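Local coordinates for endoglucanase family 5 (PDB 6PZ7), which probably hydrolyses internal beta-1,4 linkages of cellulose and related plant polysaccharides, as a broad-specificity endoglucanase of glycoside hydrolase family 5, at residues K286-D291 with I297-W302; N252-K257 with V265-F270. One frame throughout, in Å; residues are numbered along the deposited sequence.

Contact 1: K286-D291 with I297-W302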
loop_
_atom_site.group_PDB
_atom_site.type_symbol
_atom_site.label_atom_id
_atom_site.label_comp_id
_atom_site.label_asym_id
_atom_site.label_seq_id
_atom_site.Cartn_x
_atom_site.Cartn_y
_atom_site.Cartn_z
ATOM N N LYS A 286 -6.784 16.747 -6.128
ATOM C CA LYS A 286 -6.309 17.251 -7.411
ATOM C C LYS A 286 -4.855 17.696 -7.311
ATOM O O LYS A 286 -4.018 17.347 -8.154
ATOM C CB LYS A 286 -7.191 18.404 -7.873
ATOM C CG LYS A 286 -6.800 18.929 -9.237
ATOM C CD LYS A 286 -7.773 20.028 -9.701
ATOM C CE LYS A 286 -7.358 20.592 -11.058
ATOM N NZ LYS A 286 -8.470 21.340 -11.716
ATOM N N PHE A 287 -4.537 18.503 -6.290
ATOM C CA PHE A 287 -3.179 19.009 -6.126
ATOM C C PHE A 287 -2.226 17.884 -5.771
ATOM O O PHE A 287 -1.121 17.810 -6.324
ATOM C CB PHE A 287 -3.134 20.104 -5.065
ATOM C CG PHE A 287 -1.793 20.750 -4.947
ATOM C CD1 PHE A 287 -1.406 21.748 -5.827
ATOM C CD2 PHE A 287 -0.888 20.333 -3.994
ATOM C CE1 PHE A 287 -0.152 22.315 -5.734
ATOM C CE2 PHE A 287 0.373 20.920 -3.910
ATOM C CZ PHE A 287 0.735 21.890 -4.778
ATOM N N TYR A 288 -2.634 16.977 -4.885
ATOM C CA TYR A 288 -1.765 15.889 -4.452
ATOM C C TYR A 288 -1.372 15.031 -5.639
ATOM O O TYR A 288 -0.186 14.785 -5.871
ATOM C CB TYR A 288 -2.506 15.095 -3.369
ATOM C CG TYR A 288 -1.722 14.137 -2.511
ATOM C CD1 TYR A 288 -1.918 14.125 -1.141
ATOM C CD2 TYR A 288 -0.836 13.219 -3.048
ATOM C CE1 TYR A 288 -1.243 13.202 -0.300
ATOM C CE2 TYR A 288 -0.137 12.303 -2.228
ATOM C CZ TYR A 288 -0.342 12.314 -0.874
ATOM O OH TYR A 288 0.356 11.375 -0.124
ATOM N N VAL A 289 -2.351 14.549 -6.404
ATOM C CA VAL A 289 -2.051 13.653 -7.510
ATOM C C VAL A 289 -1.237 14.373 -8.581
ATOM O O VAL A 289 -0.274 13.806 -9.118
ATOM C CB VAL A 289 -3.339 13.009 -8.064
ATOM C CG1 VAL A 289 -3.051 12.227 -9.329
ATOM C CG2 VAL A 289 -4.022 12.173 -7.017
ATOM N N SER A 290 -1.593 15.624 -8.919
ATOM C CA SER A 290 -0.880 16.303 -9.998
ATOM C C SER A 290 0.540 16.663 -9.580
ATOM O O SER A 290 1.480 16.492 -10.368
ATOM C CB SER A 290 -1.655 17.529 -10.458
ATOM O OG SER A 290 -1.775 18.485 -9.431
ATOM N N ASP A 291 0.729 17.137 -8.363
ATOM C CA ASP A 291 2.086 17.472 -7.914
ATOM C C ASP A 291 2.932 16.214 -7.750
ATOM O O ASP A 291 4.116 16.186 -8.129
ATOM C CB ASP A 291 2.013 18.258 -6.607
ATOM C CG ASP A 291 3.278 19.013 -6.296
ATOM O OD1 ASP A 291 4.086 19.266 -7.216
ATOM O OD2 ASP A 291 3.471 19.363 -5.126
ATOM N N ILE A 297 5.887 10.418 -8.916
ATOM C CA ILE A 297 5.328 9.583 -7.859
ATOM C C ILE A 297 3.884 9.223 -8.181
ATOM O O ILE A 297 3.059 10.106 -8.469
ATOM C CB ILE A 297 5.393 10.313 -6.507
ATOM C CG1 ILE A 297 6.834 10.685 -6.127
ATOM C CG2 ILE A 297 4.750 9.471 -5.422
ATOM C CD1 ILE A 297 6.932 11.758 -5.067
ATOM N N THR A 298 3.565 7.933 -8.148
ATOM C CA THR A 298 2.204 7.418 -8.303
ATOM C C THR A 298 1.567 7.229 -6.937
ATOM O O THR A 298 2.242 6.780 -5.993
ATOM C CB THR A 298 2.236 6.129 -9.097
ATOM O OG1 THR A 298 2.563 6.498 -10.440
ATOM C CG2 THR A 298 0.939 5.390 -9.084
ATOM N N THR A 299 0.266 7.506 -6.844
ATOM C CA THR A 299 -0.493 7.474 -5.600
ATOM C C THR A 299 -1.619 6.462 -5.697
ATOM O O THR A 299 -2.108 6.154 -6.795
ATOM C CB THR A 299 -1.099 8.875 -5.301
ATOM O OG1 THR A 299 -2.164 9.184 -6.208
ATOM C CG2 THR A 299 -0.033 9.965 -5.315
ATOM N N VAL A 300 -2.045 5.962 -4.537
ATOM C CA VAL A 300 -3.078 4.921 -4.438
ATOM C C VAL A 300 -4.022 5.306 -3.292
ATOM O O VAL A 300 -3.608 5.360 -2.131
ATOM C CB VAL A 300 -2.464 3.544 -4.192
ATOM C CG1 VAL A 300 -3.542 2.457 -4.257
ATOM C CG2 VAL A 300 -1.335 3.233 -5.172
ATOM N N TRP A 301 -5.279 5.616 -3.623
ATOM C CA TRP A 301 -6.270 6.052 -2.637
ATOM C C TRP A 301 -6.670 4.925 -1.704
ATOM O O TRP A 301 -6.926 3.807 -2.162
ATOM C CB TRP A 301 -7.526 6.553 -3.383
ATOM C CG TRP A 301 -8.589 7.091 -2.449
ATOM C CD1 TRP A 301 -9.556 6.383 -1.834
ATOM C CD2 TRP A 301 -8.748 8.444 -2.021
ATOM N NE1 TRP A 301 -10.307 7.195 -1.027
ATOM C CE2 TRP A 301 -9.838 8.471 -1.145
ATOM C CE3 TRP A 301 -8.095 9.654 -2.317
ATOM C CZ2 TRP A 301 -10.288 9.646 -0.569
ATOM C CZ3 TRP A 301 -8.560 10.814 -1.759
ATOM C CH2 TRP A 301 -9.633 10.795 -0.885
ATOM N N TRP A 302 -6.730 5.194 -0.406
ATOM C CA TRP A 302 -7.230 4.228 0.573
ATOM C C TRP A 302 -8.760 4.272 0.652
ATOM O O TRP A 302 -9.338 5.255 1.091
ATOM C CB TRP A 302 -6.644 4.502 1.959
ATOM C CG TRP A 302 -7.118 3.499 2.985
ATOM C CD1 TRP A 302 -8.048 3.716 3.967
ATOM C CD2 TRP A 302 -6.757 2.123 3.058
ATOM N NE1 TRP A 302 -8.276 2.550 4.650
ATOM C CE2 TRP A 302 -7.500 1.555 4.116
ATOM C CE3 TRP A 302 -5.891 1.307 2.333
ATOM C CZ2 TRP A 302 -7.372 0.206 4.485
ATOM C CZ3 TRP A 302 -5.761 -0.036 2.705
ATOM C CH2 TRP A 302 -6.499 -0.557 3.778
HETATM O O HOH W 1 0.440 10.999 -9.129
#
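In the last beta-alpha-beta unit of this TIM barrel, strand 265-270, helix 278-294 and strand 298-303, the packing of helix on the closing strand rests on T299, which reaches out to Y288 and V289. The backbones come nearest at V289 and T299, whose CA atoms are 6.7 Å apart. T299 points its side chain at the helix and divides it between two partners. With chi1 at 71° its OG1 lies between backbone N and carbonyl carbon and meets methyl CG2 of V289 at 3.6 Å, a packing contact. The other branch, T299 CG2, turns to the tyrosine ring and touches Y288 CE2 at 3.9 Å and Y288 CD2 at 4.0 Å, approaching obliquely. Y288 gets there because CG is anti to its backbone N (chi1 -165°), which swings the ring from the helix flank toward the barrel wall; beyond the contact its OH is tied to M222 O, so the hydroxyl of this buried tyrosine is satisfied. No direct hydrogen bond joins the segments, but one water does: it donates to V289 O at 2.9 Å and to I297 O at 2.8 Å, linking the helix backbone to that of I297. F270 of the preceding strand shares this layer, its ring meeting that of Y288 and packing on V289 and T299. Helix 241-259 flanks one side through L247, which touches F287 and Y288; strand 298-303 bonds to G19 and N21 of the first strand, closing the barrel.

Contact 2: N252-K257 with V265-F270. Unlike the reference sequence in segment 265-270: Q269 (reference Glu).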
loop_
_atom_site.group_PDB
_atom_site.type_symbol
_atom_site.label_atom_id
_atom_site.label_comp_id
_atom_site.label_asym_id
_atom_site.label_seq_id
_atom_site.Cartn_x
_atom_site.Cartn_y
_atom_site.Cartn_z
ATOM N N ASN A 252 8.155 17.173 -2.214
ATOM C CA ASN A 252 9.505 17.492 -2.653
ATOM C C ASN A 252 10.555 16.779 -1.809
ATOM O O ASN A 252 11.618 16.410 -2.330
ATOM C CB ASN A 252 9.697 19.006 -2.639
ATOM C CG ASN A 252 10.750 19.441 -3.604
ATOM O OD1 ASN A 252 10.862 18.896 -4.702
ATOM N ND2 ASN A 252 11.553 20.421 -3.197
ATOM N N ALA A 253 10.304 16.588 -0.515
ATOM C CA ALA A 253 11.242 15.825 0.301
ATOM C C ALA A 253 11.382 14.396 -0.213
ATOM O O ALA A 253 12.493 13.846 -0.239
ATOM C CB ALA A 253 10.835 15.833 1.762
ATOM N N ILE A 254 10.275 13.763 -0.597
ATOM C CA ILE A 254 10.300 12.412 -1.151
ATOM C C ILE A 254 11.022 12.403 -2.487
ATOM O O ILE A 254 11.870 11.540 -2.745
ATOM C CB ILE A 254 8.867 11.880 -1.285
ATOM C CG1 ILE A 254 8.176 11.781 0.076
ATOM C CG2 ILE A 254 8.874 10.552 -2.002
ATOM C CD1 ILE A 254 6.649 11.566 -0.001
ATOM N N TYR A 255 10.707 13.368 -3.347
ATOM C CA TYR A 255 11.377 13.483 -4.636
ATOM C C TYR A 255 12.888 13.647 -4.454
ATOM O O TYR A 255 13.688 12.973 -5.121
ATOM C CB TYR A 255 10.808 14.682 -5.408
ATOM C CG TYR A 255 11.606 14.999 -6.655
ATOM C CD1 TYR A 255 11.439 14.250 -7.808
ATOM C CD2 TYR A 255 12.541 16.018 -6.664
ATOM C CE1 TYR A 255 12.188 14.491 -8.942
ATOM C CE2 TYR A 255 13.289 16.291 -7.800
ATOM C CZ TYR A 255 13.099 15.516 -8.940
ATOM O OH TYR A 255 13.868 15.785 -10.063
ATOM N N ASN A 256 13.294 14.542 -3.560
ATOM C CA ASN A 256 14.722 14.801 -3.394
ATOM C C ASN A 256 15.461 13.632 -2.779
ATOM O O ASN A 256 16.636 13.398 -3.106
ATOM C CB ASN A 256 14.922 16.077 -2.585
ATOM C CG ASN A 256 14.750 17.328 -3.432
ATOM O OD1 ASN A 256 15.125 17.347 -4.597
ATOM N ND2 ASN A 256 14.156 18.353 -2.844
ATOM N N LYS A 257 14.829 12.888 -1.897
ATOM C CA LYS A 257 15.511 11.771 -1.269
ATOM C C LYS A 257 15.652 10.575 -2.196
ATOM O O LYS A 257 16.718 9.937 -2.247
ATOM C CB LYS A 257 14.788 11.381 0.016
ATOM C CG LYS A 257 15.367 10.171 0.676
ATOM C CD LYS A 257 16.774 10.464 1.158
ATOM C CE LYS A 257 17.410 9.251 1.770
ATOM N NZ LYS A 257 18.765 9.591 2.273
ATOM N N VAL A 265 9.250 5.655 -6.279
ATOM C CA VAL A 265 8.388 5.664 -5.108
ATOM C C VAL A 265 6.935 5.548 -5.539
ATOM O O VAL A 265 6.494 6.247 -6.463
ATOM C CB VAL A 265 8.555 6.987 -4.311
ATOM C CG1 VAL A 265 7.562 7.062 -3.142
ATOM C CG2 VAL A 265 9.978 7.148 -3.820
ATOM N N VAL A 266 6.179 4.711 -4.832
ATOM C CA VAL A 266 4.721 4.700 -4.871
ATOM C C VAL A 266 4.212 5.080 -3.488
ATOM O O VAL A 266 4.592 4.461 -2.482
ATOM C CB VAL A 266 4.190 3.308 -5.293
ATOM C CG1 VAL A 266 2.695 3.184 -5.078
ATOM C CG2 VAL A 266 4.568 3.029 -6.749
ATOM N N ILE A 267 3.318 6.062 -3.444
ATOM C CA ILE A 267 2.560 6.383 -2.232
ATOM C C ILE A 267 1.361 5.440 -2.247
ATOM O O ILE A 267 0.333 5.690 -2.895
ATOM C CB ILE A 267 2.197 7.857 -2.154
ATOM C CG1 ILE A 267 3.479 8.690 -1.987
ATOM C CG2 ILE A 267 1.227 8.087 -1.005
ATOM C CD1 ILE A 267 3.271 10.203 -2.056
ATOM N N GLY A 268 1.491 4.303 -1.550
ATOM C CA GLY A 268 0.521 3.242 -1.640
ATOM C C GLY A 268 -0.728 3.442 -0.836
ATOM O O GLY A 268 -1.690 2.674 -1.016
ATOM N N GLN A 269 -0.768 4.449 0.030
ATOM C CA GLN A 269 -1.981 4.902 0.709
ATOM C C GLN A 269 -1.914 6.413 0.854
ATOM O O GLN A 269 -0.953 6.960 1.410
ATOM C CB GLN A 269 -2.167 4.310 2.096
ATOM C CG GLN A 269 -2.261 2.771 2.109
ATOM C CD GLN A 269 -2.534 2.146 3.458
ATOM O OE1 GLN A 269 -2.340 0.918 3.616
ATOM N NE2 GLN A 269 -2.886 2.910 4.417
ATOM N N PHE A 270 -3.003 7.072 0.450
ATOM C CA PHE A 270 -3.317 8.458 0.822
ATOM C C PHE A 270 -4.830 8.560 0.814
ATOM O O PHE A 270 -5.521 7.663 0.348
ATOM C CB PHE A 270 -2.653 9.488 -0.076
ATOM C CG PHE A 270 -3.352 9.754 -1.405
ATOM C CD1 PHE A 270 -3.541 8.781 -2.358
ATOM C CD2 PHE A 270 -3.795 11.046 -1.702
ATOM C CE1 PHE A 270 -4.179 9.038 -3.549
ATOM C CE2 PHE A 270 -4.419 11.314 -2.907
ATOM C CZ PHE A 270 -4.602 10.309 -3.831
#
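The shorter backbone bond of the helix segment, N256 N to N252 O at 2.8 Å, spans the turn that carries I254, which meets V265 and I267. I254 is the one helix residue of the segment that meets the strand, and its two branches take different partners. Methyl CG2, anti to the backbone N, fits against the isopropyl group of V265, 3.9 Å from V265 CG1 and 4.0 Å from V265 CG2, the two side chains crossing at about a right angle. The longer branch runs on to put I254 CD1 4.2 Å from I267 CD1. With CG1 anti to the carbonyl carbon (chi1 -66°) and the branch extended, I267 brings CD1 near the helix. L220 of strand 216-221 packs on both I254 and V265, while L251, one turn back on the same helix, touches I267. Farther along the strand Q269, Gln where the reference sequence has Glu, bonds through OE1 to R57 NH1 at the barrel end where family 5 enzymes carry their active site. The nearest approaches between helix and strand are all between methyl groups, so their union rests on close apolar packing of buried residues, without directional bonds between them.

Overall arrangement
Of the four elements, helix 241-259 is the earliest in the chain; a seven-residue link separates the segments of contact 2 and turns the chain into strand 265-270. Helix 278-294 follows, and contact 1 closes a shorter link of five residues onto strand 298-303. The two contacts stand in series, neither nested nor crossed, with centres about 10 Å apart. Their strands are parallel neighbours in the barrel, joined by probable hydrogen bonds such as I267 N to T298 O and W302 N to F270 O, both 2.9 Å. Together they set two successive outer helices on the seventh and eighth strands, and packing on I254 ties I297 back to helix 241-259.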